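Local structure of homoserine dehydrogenase (Staphylococcus aureus M1064, 4PG7) at residues A[224-229]-A[281-286]; A[262-267]-A[441-446]; A[392-397]-A[431-436]; A[408-411]-A[415-418]; A[428-431]-A[436-439]. The protein probably catalyses the NAD(P)-dependent interconversion of homoserine and aspartate semialdehyde in the aspartic acid pathway, and carries an ACT domain. One frame throughout, in Å; residues are numbered along the deposited sequence.

Contact 1 (A[224-229]-A[281-286]); sequences RKVVIT and ASVEPT
Val226 CG2 comes to the flat peptide that follows Ser282, 4.0 Å from Ser282 O; the contact has no aromatic ring. That is a plain van der Waals approach. A second flat group lies within the helix. The carbonyl of Lys225 receives two donors, Thr229 N and Thr229 OG1, and they come from opposite faces of its plane. The bond from Thr229 OG1 to Lys225 O measures 2.7 Å. It ties the threonine hydroxyl back onto the helix.

The contact itself rests on one side chain that forks over the strand. With chi1 at 167°, Val226 CG1 lies opposite the backbone N and CG2 lies beside it. Val226 CG1 meets Ala281 CB at 3.7 Å. Val226 CG2 meets Val283 CG2 at 3.8 Å. The two valine side chains run past one another rather than meeting end on. Ala281 and Val283 are two apart on the strand, so both point to the helix, while Ser282 between them points away. No hydrogen bond links the segments, and the touching side chains are mostly buried. Leu178 also packs on Val226, and Ile238 on Ala281.

The segment axes approach to 8.5 Å and run at 148° to each other. Segment 224-229 thus runs roughly antiparallel to segment 281-286, and helix 220-234 packs on one face of the mixed sheet. This is the helix-on-sheet layering of an alpha/beta fold, with small aliphatic side chains filling the interface.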
# COMPACT_ATOMS: atom_id res chain seq x y z
N ARG A 224 -14.73 8.61 -11.53
CA ARG A 224 -15.49 7.50 -10.94
C ARG A 224 -14.74 6.88 -9.76
O ARG A 224 -15.33 6.61 -8.72
CB ARG A 224 -15.83 6.44 -12.00
CG ARG A 224 -16.82 6.95 -13.04
CD ARG A 224 -17.35 5.84 -13.93
NE ARG A 224 -16.25 5.12 -14.57
CZ ARG A 224 -15.84 5.27 -15.83
NH1 ARG A 224 -16.45 6.11 -16.65
NH2 ARG A 224 -14.81 4.55 -16.27
N LYS A 225 -13.44 6.68 -9.90
CA LYS A 225 -12.65 6.11 -8.81
C LYS A 225 -12.54 7.04 -7.61
O LYS A 225 -12.42 6.57 -6.48
CB LYS A 225 -11.27 5.67 -9.30
CG LYS A 225 -11.36 4.41 -10.17
CD LYS A 225 -10.07 4.14 -10.91
CE LYS A 225 -10.20 2.92 -11.83
NZ LYS A 225 -9.17 3.02 -12.90
N VAL A 226 -12.55 8.35 -7.86
CA VAL A 226 -12.61 9.32 -6.78
C VAL A 226 -13.93 9.24 -6.01
O VAL A 226 -13.94 9.36 -4.78
CB VAL A 226 -12.41 10.75 -7.31
CG1 VAL A 226 -12.79 11.78 -6.26
CG2 VAL A 226 -10.96 10.93 -7.73
N VAL A 227 -15.05 9.08 -6.71
CA VAL A 227 -16.33 8.85 -6.04
C VAL A 227 -16.25 7.61 -5.14
O VAL A 227 -16.62 7.64 -3.97
CB VAL A 227 -17.49 8.65 -7.03
CG1 VAL A 227 -18.77 8.27 -6.29
CG2 VAL A 227 -17.72 9.91 -7.85
N ILE A 228 -15.73 6.52 -5.69
CA ILE A 228 -15.62 5.27 -4.95
C ILE A 228 -14.65 5.41 -3.78
O ILE A 228 -14.96 5.00 -2.66
CB ILE A 228 -15.15 4.11 -5.85
CG1 ILE A 228 -16.17 3.81 -6.97
CG2 ILE A 228 -14.92 2.85 -5.03
CD1 ILE A 228 -17.55 3.41 -6.47
N THR A 229 -13.47 5.96 -4.04
CA THR A 229 -12.48 6.13 -3.00
C THR A 229 -13.00 7.03 -1.85
O THR A 229 -12.70 6.77 -0.68
CB THR A 229 -11.16 6.65 -3.58
OG1 THR A 229 -10.71 5.73 -4.58
CG2 THR A 229 -10.10 6.78 -2.51
N ALA A 281 -14.12 17.06 -4.01
CA ALA A 281 -13.53 16.01 -4.86
C ALA A 281 -13.20 16.56 -6.23
O ALA A 281 -13.95 17.34 -6.78
CB ALA A 281 -14.50 14.86 -4.99
N SER A 282 -12.05 16.14 -6.78
CA SER A 282 -11.59 16.62 -8.07
C SER A 282 -10.67 15.65 -8.78
O SER A 282 -10.04 14.79 -8.16
CB SER A 282 -10.86 17.95 -7.92
OG SER A 282 -9.81 17.84 -6.97
N VAL A 283 -10.58 15.83 -10.09
CA VAL A 283 -9.62 15.15 -10.92
C VAL A 283 -9.07 16.22 -11.84
O VAL A 283 -9.83 16.85 -12.56
CB VAL A 283 -10.30 14.09 -11.78
CG1 VAL A 283 -9.32 13.50 -12.79
CG2 VAL A 283 -10.85 12.98 -10.92
N GLU A 284 -7.76 16.43 -11.84
CA GLU A 284 -7.16 17.36 -12.79
C GLU A 284 -5.65 17.28 -12.84
O GLU A 284 -5.01 16.77 -11.91
CB GLU A 284 -7.59 18.80 -12.49
CG GLU A 284 -7.12 19.30 -11.16
CD GLU A 284 -7.75 20.64 -10.80
OE1 GLU A 284 -7.72 21.59 -11.62
OE2 GLU A 284 -8.26 20.73 -9.68
N PRO A 285 -5.06 17.79 -13.93
CA PRO A 285 -3.61 17.92 -14.01
C PRO A 285 -3.07 18.78 -12.88
O PRO A 285 -3.61 19.84 -12.60
CB PRO A 285 -3.39 18.61 -15.37
CG PRO A 285 -4.61 18.33 -16.15
CD PRO A 285 -5.73 18.24 -15.16
N THR A 286 -2.05 18.26 -12.20
CA THR A 286 -1.57 18.77 -10.93
C THR A 286 -0.05 18.68 -10.93
O THR A 286 0.52 17.66 -11.33
CB THR A 286 -2.15 17.91 -9.79
OG1 THR A 286 -3.57 17.98 -9.83
CG2 THR A 286 -1.67 18.34 -8.45

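Contact 2 (A[262-267]-A[441-446]); sequences LGYKIK and YPVEGV
Glu444 has its backbone O near the edge of the Tyr264 ring, and two lysines hold its carboxylate. Lys271 forms a salt bridge with OE2 and Lys173 one with OE1. The acid is thus held by one cation at each oxygen, and this probably favours its charged form. The contact to Tyr264 is much looser: Glu444 O lies 4.3 Å from Tyr264 CE1, near the ring plane.

The main touch is apolar. Val443 CG1 lies 3.3 Å from Tyr264 CE1, which is tight for two carbons. It also sits 3.8 Å from Tyr264 CZ. The valine methyl comes to the ring obliquely, and the two side chains cross at about a right angle. Val443 turns CG1 to this position by placing it opposite its own backbone N (chi1 177°). At the other edge of the ring, beside CD2, Leu262 CB lies in the ring plane.

Both strands belong to one mixed sheet, with strand 278-289 between them. Strand 264-275 pairs with 278-289 in antiparallel fashion, and strand 436-444 pairs with it in parallel. Strand 436-444 is also the final strand of the ACT domain, so the contact lies where that domain joins the rest of the sheet. The segment axes stand 8.9 Å apart, and no hydrogen bond joins the segments directly.

Further along, Ile266 CD1 approaches Tyr441 CE2 at 4.4 Å, again obliquely. Asp255 and Ile256 of helix 253-262 pack on Ile266 as well. The hydroxyl of Tyr441 is hydrogen-bonded to Lys439 NZ. Gly263 closes that helix with a Schellman motif.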
# COMPACT_ATOMS: atom_id res chain seq x y z
N LEU A 262 10.94 24.12 -12.39
CA LEU A 262 10.50 24.56 -11.05
C LEU A 262 10.57 23.49 -9.94
O LEU A 262 10.32 23.81 -8.77
CB LEU A 262 9.07 25.08 -11.14
CG LEU A 262 8.93 26.37 -11.96
CD1 LEU A 262 7.49 26.52 -12.41
CD2 LEU A 262 9.37 27.56 -11.14
N GLY A 263 10.85 22.25 -10.30
CA GLY A 263 10.97 21.16 -9.34
C GLY A 263 9.78 20.22 -9.22
O GLY A 263 9.63 19.55 -8.21
N TYR A 264 8.94 20.16 -10.26
CA TYR A 264 7.68 19.41 -10.22
C TYR A 264 7.50 18.51 -11.44
O TYR A 264 7.99 18.82 -12.52
CB TYR A 264 6.48 20.37 -10.19
CG TYR A 264 6.46 21.30 -9.01
CD1 TYR A 264 5.81 20.93 -7.82
CD2 TYR A 264 7.13 22.52 -9.06
CE1 TYR A 264 5.83 21.78 -6.71
CE2 TYR A 264 7.14 23.39 -7.97
CZ TYR A 264 6.49 23.01 -6.79
OH TYR A 264 6.50 23.88 -5.72
N LYS A 265 6.76 17.42 -11.24
CA LYS A 265 6.22 16.62 -12.31
C LYS A 265 4.75 16.98 -12.48
O LYS A 265 4.16 17.58 -11.59
CB LYS A 265 6.32 15.14 -11.95
CG LYS A 265 7.75 14.64 -11.94
CD LYS A 265 7.75 13.14 -11.97
CE LYS A 265 9.12 12.58 -12.27
NZ LYS A 265 9.17 11.17 -11.80
N ILE A 266 4.16 16.60 -13.59
CA ILE A 266 2.72 16.76 -13.78
C ILE A 266 2.07 15.38 -13.78
O ILE A 266 2.51 14.49 -14.49
CB ILE A 266 2.43 17.53 -15.07
CG1 ILE A 266 3.03 18.93 -14.99
CG2 ILE A 266 0.92 17.66 -15.30
CD1 ILE A 266 2.68 19.88 -16.10
N LYS A 267 1.03 15.20 -12.98
CA LYS A 267 0.25 13.96 -12.92
C LYS A 267 -1.21 14.33 -13.01
O LYS A 267 -1.60 15.44 -12.61
CB LYS A 267 0.49 13.19 -11.60
CG LYS A 267 1.96 12.92 -11.27
CD LYS A 267 2.55 11.83 -12.14
CE LYS A 267 3.99 11.56 -11.77
NZ LYS A 267 4.54 10.46 -12.60
N TYR A 441 -3.16 25.20 -12.76
CA TYR A 441 -3.16 23.84 -12.22
C TYR A 441 -2.86 23.91 -10.72
O TYR A 441 -2.06 24.74 -10.30
CB TYR A 441 -2.08 23.00 -12.87
CG TYR A 441 -2.20 22.74 -14.35
CD1 TYR A 441 -3.40 22.80 -15.02
CD2 TYR A 441 -1.08 22.33 -15.07
CE1 TYR A 441 -3.48 22.52 -16.38
CE2 TYR A 441 -1.16 22.05 -16.43
CZ TYR A 441 -2.35 22.12 -17.07
OH TYR A 441 -2.42 21.82 -18.42
N PRO A 442 -3.48 23.04 -9.92
CA PRO A 442 -3.07 22.94 -8.52
C PRO A 442 -1.67 22.40 -8.40
O PRO A 442 -1.17 21.74 -9.32
CB PRO A 442 -4.08 21.96 -7.88
CG PRO A 442 -4.71 21.26 -9.01
CD PRO A 442 -4.58 22.11 -10.25
N VAL A 443 -1.03 22.70 -7.28
CA VAL A 443 0.31 22.24 -6.97
C VAL A 443 0.25 21.54 -5.64
O VAL A 443 -0.28 22.10 -4.66
CB VAL A 443 1.31 23.41 -6.91
CG1 VAL A 443 2.69 22.93 -6.52
CG2 VAL A 443 1.36 24.16 -8.23
N GLU A 444 0.76 20.31 -5.60
CA GLU A 444 0.76 19.49 -4.39
C GLU A 444 2.17 19.06 -4.00
O GLU A 444 3.12 19.12 -4.79
CB GLU A 444 -0.08 18.24 -4.58
CG GLU A 444 -1.58 18.50 -4.61
CD GLU A 444 -2.19 18.82 -3.26
OE1 GLU A 444 -1.47 18.87 -2.25
OE2 GLU A 444 -3.41 19.05 -3.22
N GLY A 445 2.26 18.62 -2.75
CA GLY A 445 3.51 18.11 -2.15
C GLY A 445 4.43 19.19 -1.62
O GLY A 445 5.55 18.90 -1.20
N VAL A 446 3.96 20.43 -1.66
CA VAL A 446 4.72 21.58 -1.16
C VAL A 446 4.79 21.63 0.38
O VAL A 446 5.04 20.62 1.05
CB VAL A 446 4.12 22.87 -1.69

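Contact 3 (A[392-397]-A[431-436]); sequences ENELKA and TKHGYE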
# COMPACT_ATOMS: atom_id res chain seq x y z
N GLU A 392 6.94 39.35 -11.85
CA GLU A 392 7.09 38.91 -10.47
C GLU A 392 6.75 40.02 -9.46
O GLU A 392 6.04 39.78 -8.48
CB GLU A 392 8.52 38.41 -10.21
CG GLU A 392 8.74 37.83 -8.83
CD GLU A 392 10.14 37.25 -8.62
OE1 GLU A 392 11.11 37.78 -9.20
OE2 GLU A 392 10.26 36.27 -7.87
N ASN A 393 7.27 41.22 -9.70
CA ASN A 393 6.98 42.35 -8.84
C ASN A 393 5.51 42.68 -8.81
O ASN A 393 4.96 42.92 -7.73
CB ASN A 393 7.74 43.61 -9.29
CG ASN A 393 9.23 43.50 -9.06
OD1 ASN A 393 9.70 42.75 -8.18
ND2 ASN A 393 9.99 44.27 -9.83
N GLU A 394 4.85 42.72 -9.97
CA GLU A 394 3.42 42.97 -9.98
C GLU A 394 2.66 41.91 -9.18
O GLU A 394 1.74 42.24 -8.43
CB GLU A 394 2.79 43.12 -11.37
CG GLU A 394 1.30 43.44 -11.23
CD GLU A 394 0.69 44.13 -12.43
OE1 GLU A 394 1.15 43.85 -13.57
OE2 GLU A 394 -0.27 44.92 -12.23
N LEU A 395 3.01 40.63 -9.37
CA LEU A 395 2.34 39.57 -8.62
C LEU A 395 2.51 39.75 -7.14
O LEU A 395 1.57 39.54 -6.38
CB LEU A 395 2.85 38.18 -8.98
CG LEU A 395 2.39 37.52 -10.28
CD1 LEU A 395 2.99 36.13 -10.42
CD2 LEU A 395 0.86 37.47 -10.32
N LYS A 396 3.72 40.08 -6.72
CA LYS A 396 3.99 40.33 -5.29
C LYS A 396 3.11 41.45 -4.75
O LYS A 396 2.59 41.34 -3.64
CB LYS A 396 5.46 40.68 -5.06
CG LYS A 396 6.35 39.45 -5.04
CD LYS A 396 7.77 39.72 -5.52
CE LYS A 396 8.58 40.65 -4.64
NZ LYS A 396 10.04 40.40 -4.89
N ALA A 397 2.88 42.47 -5.55
CA ALA A 397 2.03 43.58 -5.13
C ALA A 397 0.57 43.20 -5.09
O ALA A 397 -0.18 43.65 -4.23
CB ALA A 397 2.22 44.77 -6.06
N THR A 431 -6.64 38.09 -13.56
CA THR A 431 -7.45 38.50 -14.71
C THR A 431 -7.92 39.95 -14.60
O THR A 431 -7.77 40.71 -15.56
CB THR A 431 -8.65 37.54 -14.90
OG1 THR A 431 -8.14 36.24 -15.21
CG2 THR A 431 -9.56 37.99 -16.03
N LYS A 432 -8.41 40.36 -13.43
CA LYS A 432 -8.85 41.75 -13.27
C LYS A 432 -7.70 42.76 -13.30
O LYS A 432 -7.92 43.94 -13.54
CB LYS A 432 -9.78 41.92 -12.05
CG LYS A 432 -9.07 41.87 -10.71
CD LYS A 432 -9.68 42.78 -9.63
CE LYS A 432 -9.98 42.03 -8.33
NZ LYS A 432 -10.24 42.97 -7.20
N HIS A 433 -6.47 42.30 -13.04
CA HIS A 433 -5.27 43.12 -13.23
C HIS A 433 -4.70 43.10 -14.65
O HIS A 433 -3.58 43.53 -14.89
CB HIS A 433 -4.20 42.74 -12.20
CG HIS A 433 -4.43 43.38 -10.87
ND1 HIS A 433 -4.11 44.69 -10.63
CD2 HIS A 433 -5.06 42.93 -9.77
CE1 HIS A 433 -4.49 45.01 -9.40
NE2 HIS A 433 -5.06 43.96 -8.86
N GLY A 434 -5.46 42.56 -15.59
CA GLY A 434 -5.17 42.75 -17.00
C GLY A 434 -4.34 41.65 -17.63
O GLY A 434 -3.87 41.85 -18.73
N TYR A 435 -4.11 40.53 -16.95
CA TYR A 435 -3.39 39.43 -17.54
C TYR A 435 -4.31 38.39 -18.12
O TYR A 435 -5.38 38.10 -17.56
CB TYR A 435 -2.52 38.72 -16.52
CG TYR A 435 -1.43 39.53 -15.98
CD1 TYR A 435 -0.19 39.53 -16.60
CD2 TYR A 435 -1.61 40.29 -14.83
CE1 TYR A 435 0.86 40.26 -16.09
CE2 TYR A 435 -0.57 41.03 -14.31
CZ TYR A 435 0.67 41.02 -14.93
OH TYR A 435 1.71 41.75 -14.42
N GLU A 436 -3.91 37.86 -19.27
CA GLU A 436 -4.57 36.73 -19.86
C GLU A 436 -4.05 35.49 -19.19
O GLU A 436 -2.88 35.16 -19.34
CB GLU A 436 -4.23 36.66 -21.35
CG GLU A 436 -4.95 35.52 -22.07
CD GLU A 436 -6.46 35.65 -22.03
OE1 GLU A 436 -7.00 36.74 -21.80
OE2 GLU A 436 -7.11 34.63 -22.26
O HOH W 1 -2.95 46.31 -12.73
O HOH W 2 -1.25 44.97 -15.02
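Glu394 and Tyr435 bury most of the surface here, and His433 adds a smaller share. Tyr435 OH donates a hydrogen bond to Glu394 OE1. The modelled length of 2.3 Å is very short, so its exact value is doubtful. The two side chains come from opposite directions, with the carboxylate at the edge of the ring, close to its plane. The carboxylate plane itself is turned 69° from that ring. Glu394 reaches so far because CG stands opposite the backbone N (chi1 -178°) and the chain stays extended beyond it.

The pair ties helix 388-398 to the loop that follows helix 427-432, on one side of the ACT sheet. Tyr435 sits in this loop, which leads on to strand 436-444. Its ring also meets that of Phe391.

The other carboxylate oxygen works through solvent. Glu394 OE2 and His433 ND1 are 4.2 Å apart and do not bond directly. A water bridges them. It donates to Glu394 OE2 at 3.1 Å and lies 2.9 Å from His433 ND1, in the plane of the imidazole. A second water donates to His433 O at 2.7 Å and is within reach of the carboxylate too.

Contact 4 (A[408-411]-A[415-418]); sequences ANYD and YAAV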
# COMPACT_ATOMS: atom_id res chain seq x y z
N ALA A 408 8.73 31.69 -13.83
CA ALA A 408 9.56 31.09 -14.86
C ALA A 408 9.08 31.54 -16.23
O ALA A 408 7.88 31.84 -16.41
CB ALA A 408 9.47 29.59 -14.79
N ASN A 409 10.01 31.56 -17.18
CA ASN A 409 9.70 31.72 -18.58
C ASN A 409 8.92 30.50 -19.05
O ASN A 409 9.26 29.40 -18.72
CB ASN A 409 10.97 31.85 -19.42
CG ASN A 409 11.69 33.15 -19.18
OD1 ASN A 409 12.83 33.18 -18.75
ND2 ASN A 409 11.02 34.25 -19.45
N TYR A 410 7.87 30.72 -19.81
CA TYR A 410 7.06 29.63 -20.29
C TYR A 410 7.21 29.53 -21.80
O TYR A 410 7.46 28.46 -22.31
CB TYR A 410 5.61 29.89 -19.90
CG TYR A 410 4.62 28.83 -20.26
CD1 TYR A 410 4.30 27.81 -19.35
CD2 TYR A 410 3.93 28.86 -21.47
CE1 TYR A 410 3.36 26.86 -19.65
CE2 TYR A 410 2.98 27.90 -21.78
CZ TYR A 410 2.71 26.90 -20.86
OH TYR A 410 1.75 25.95 -21.12
N ASP A 411 6.99 30.65 -22.48
CA ASP A 411 7.11 30.75 -23.93
C ASP A 411 7.25 32.25 -24.23
O ASP A 411 7.35 33.06 -23.31
CB ASP A 411 5.87 30.14 -24.60
CG ASP A 411 6.10 29.80 -26.06
OD1 ASP A 411 7.14 30.21 -26.62
OD2 ASP A 411 5.23 29.14 -26.66
N TYR A 415 4.68 33.65 -19.10
CA TYR A 415 5.35 33.33 -17.86
C TYR A 415 4.45 32.41 -17.07
O TYR A 415 3.21 32.40 -17.25
CB TYR A 415 5.61 34.58 -17.01
CG TYR A 415 6.43 35.63 -17.72
CD1 TYR A 415 7.75 35.39 -18.07
CD2 TYR A 415 5.88 36.86 -18.03
CE1 TYR A 415 8.49 36.34 -18.75
CE2 TYR A 415 6.62 37.83 -18.69
CZ TYR A 415 7.92 37.56 -19.05
OH TYR A 415 8.65 38.52 -19.71
N ALA A 416 5.06 31.65 -16.18
CA ALA A 416 4.34 30.81 -15.25
C ALA A 416 4.77 31.21 -13.86
O ALA A 416 5.91 31.63 -13.66
CB ALA A 416 4.65 29.35 -15.50
N ALA A 417 3.86 31.06 -12.90
CA ALA A 417 4.15 31.33 -11.50
C ALA A 417 3.67 30.15 -10.69
O ALA A 417 2.59 29.65 -10.92
CB ALA A 417 3.44 32.59 -11.03
N VAL A 418 4.47 29.72 -9.72
CA VAL A 418 3.99 28.82 -8.70
C VAL A 418 3.89 29.62 -7.41
O VAL A 418 4.86 30.22 -6.96
CB VAL A 418 4.92 27.58 -8.52
CG1 VAL A 418 4.56 26.79 -7.25
CG2 VAL A 418 4.85 26.71 -9.76
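Ala408 and Ala416 form the tight part of the contact. They are an antiparallel hydrogen-bonded pair, with both methyl groups on the same face of the sheet. Ala408 N donates to Ala416 O at 2.8 Å. Ala416 N returns a bond of 2.8 Å to Ala408 O, with an N-H...O angle of 168°. The same Ala408 O takes a CA-H...O contact from Tyr415 CA at 3.3 Å. It also lies at the edge of the Tyr415 ring.

These strands, 404-411 and 414-422, are the beta hairpin of the ACT domain. Near the turn, Tyr410 and Asp411 both face Ser414 in a classic beta bulge. Tyr410 sets CG anti to the backbone N (chi1 -177°), which brings Tyr410 CD1 to a looser 4.2 Å from Ala416 CB. The hydroxyl of Tyr410 goes on to a hydrogen bond with Asp255; the Tyr410 side chain is about 6 Å from the bound lysine.

The exposed side belongs to Asn409. Its side chain lies alongside Tyr415, pointing the same way, and Asn409 ND2 comes 3.4 Å from Tyr415 CE1 at the ring edge. The amide and ring planes are 44° apart. Tyr415 itself is buried: its ring meets Phe391, and OH is hydrogen-bonded to Gly386 O.

Contact 5 (A[428-431]-A[436-439]); sequences ELIT and EVDK. With LYS (lysine), chain K.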
# COMPACT_ATOMS: atom_id res chain seq x y z
N GLU A 428 -8.96 34.91 -10.91
CA GLU A 428 -9.83 36.07 -11.15
C GLU A 428 -9.10 37.35 -10.86
O GLU A 428 -9.20 38.32 -11.59
CB GLU A 428 -11.06 36.00 -10.25
CG GLU A 428 -12.06 34.92 -10.67
CD GLU A 428 -13.45 35.16 -10.11
OE1 GLU A 428 -14.33 34.32 -10.41
OE2 GLU A 428 -13.68 36.17 -9.39
N LEU A 429 -8.36 37.34 -9.77
CA LEU A 429 -7.59 38.47 -9.37
C LEU A 429 -6.57 38.88 -10.44
O LEU A 429 -6.45 40.05 -10.82
CB LEU A 429 -6.90 38.14 -8.04
CG LEU A 429 -5.88 39.15 -7.56
CD1 LEU A 429 -6.57 40.45 -7.19
CD2 LEU A 429 -5.15 38.57 -6.36
N ILE A 430 -5.83 37.90 -10.93
CA ILE A 430 -4.81 38.14 -11.96
C ILE A 430 -5.48 38.65 -13.24
O ILE A 430 -4.96 39.56 -13.90
CB ILE A 430 -3.95 36.89 -12.17
CG1 ILE A 430 -3.07 36.68 -10.93
CG2 ILE A 430 -3.05 37.01 -13.39
CD1 ILE A 430 -2.44 35.32 -10.81
N THR A 431 -6.64 38.09 -13.56
CA THR A 431 -7.45 38.50 -14.71
C THR A 431 -7.92 39.95 -14.60
O THR A 431 -7.77 40.71 -15.56
CB THR A 431 -8.65 37.54 -14.90
OG1 THR A 431 -8.14 36.24 -15.21
CG2 THR A 431 -9.56 37.99 -16.03
N GLU A 436 -3.91 37.86 -19.27
CA GLU A 436 -4.57 36.73 -19.86
C GLU A 436 -4.05 35.49 -19.19
O GLU A 436 -2.88 35.16 -19.34
CB GLU A 436 -4.23 36.66 -21.35
CG GLU A 436 -4.95 35.52 -22.07
CD GLU A 436 -6.46 35.65 -22.03
OE1 GLU A 436 -7.00 36.74 -21.80
OE2 GLU A 436 -7.11 34.63 -22.26
N VAL A 437 -4.91 34.81 -18.45
CA VAL A 437 -4.53 33.60 -17.78
C VAL A 437 -4.86 32.43 -18.70
O VAL A 437 -6.01 32.20 -19.02
CB VAL A 437 -5.30 33.43 -16.44
CG1 VAL A 437 -4.99 32.08 -15.81
CG2 VAL A 437 -4.94 34.56 -15.49
N ASP A 438 -3.85 31.69 -19.13
CA ASP A 438 -4.07 30.55 -20.01
C ASP A 438 -4.73 29.45 -19.20
O ASP A 438 -5.78 28.94 -19.55
CB ASP A 438 -2.75 30.05 -20.57
CG ASP A 438 -2.91 28.80 -21.46
OD1 ASP A 438 -3.98 28.59 -22.05
OD2 ASP A 438 -1.94 28.05 -21.58
N LYS A 439 -4.11 29.11 -18.07
CA LYS A 439 -4.68 28.12 -17.20
C LYS A 439 -4.00 28.09 -15.85
O LYS A 439 -2.94 28.69 -15.66
CB LYS A 439 -4.54 26.75 -17.84
CG LYS A 439 -3.11 26.34 -18.06
CD LYS A 439 -3.07 25.26 -19.13
CE LYS A 439 -1.65 24.86 -19.47
NZ LYS A 439 -1.68 23.91 -20.63
N LYS K . -2.50 24.42 -25.18
CA LYS K . -3.83 24.62 -24.51
C LYS K . -4.06 26.06 -24.09
O LYS K . -4.80 26.33 -23.12
CB LYS K . -3.95 23.70 -23.29
CG LYS K . -5.36 23.57 -22.76
CD LYS K . -5.45 23.83 -21.27
CE LYS K . -6.90 23.82 -20.84
NZ LYS K . -7.09 24.08 -19.38
OXT LYS K . -3.52 26.99 -24.72
O HOH W 3 -7.41 35.95 -17.83
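Ile430 turns CG2 opposite its backbone N, with CG1 beside that N (chi1 -70°), and so presents CG2 to Val437. Val437 puts CG1 opposite the backbone N (chi1 175°), and its CG2 points to the helix. The two CG2 methyls, of Ile430 and Val437, meet at 3.7 Å, with the side chains nearly perpendicular. The same methyl of Val437, CG2, lies 3.6 Å from Thr431 OG1.

Polar linkage comes through a water. It donates to Thr431 OG1 at 2.7 Å and accepts from Val437 N at 2.8 Å. The threonine hydroxyl is also hydrogen-bonded to Glu427 O, so the helix fixes its place. Helix 427-432 and strand 436-444 are the closing helix and strand of the ACT domain.

Asp438 and Lys439 both face Val380, a classic beta bulge. They belong to the pocket of the bound lysine, with Arg246, Gly250 and Thr252. Lys439 CD packs 3.5 Å from CD of the ligand. Lys439 NZ forms a salt bridge with Asp255 and a hydrogen bond with Tyr441 OH.

Asp438 OD1 lies 2.6 Å from LYS O, one of the two carboxylate oxygens of the ligand. Two acid oxygens rarely come this close when both groups are charged, so one of the two acid groups probably holds a proton and donates it to the other.

In the fold
Contacts 1 and 2 touch through the mixed sheet, where Thr286 N lies 2.9 Å from Lys267 O, a probable hydrogen bond. Their centres are about 17 Å apart. Contact 2 reaches the ACT domain and packs on contact 4, with Leu262 CD1 3.7 Å from Val418 CG2. Contacts 3, 4 and 5 all lie in that domain. Contacts 3 and 5 use helix 427-432, and their centres are about 8 Å apart. Contact 5 holds Asp438 and Lys439 of the lysine pocket. Tyr441 of contact 2 and Tyr410 of contact 4 come within about 5 and 6 Å of the bound lysine. In contact 1 the side chain of Val283 is about 13 Å away.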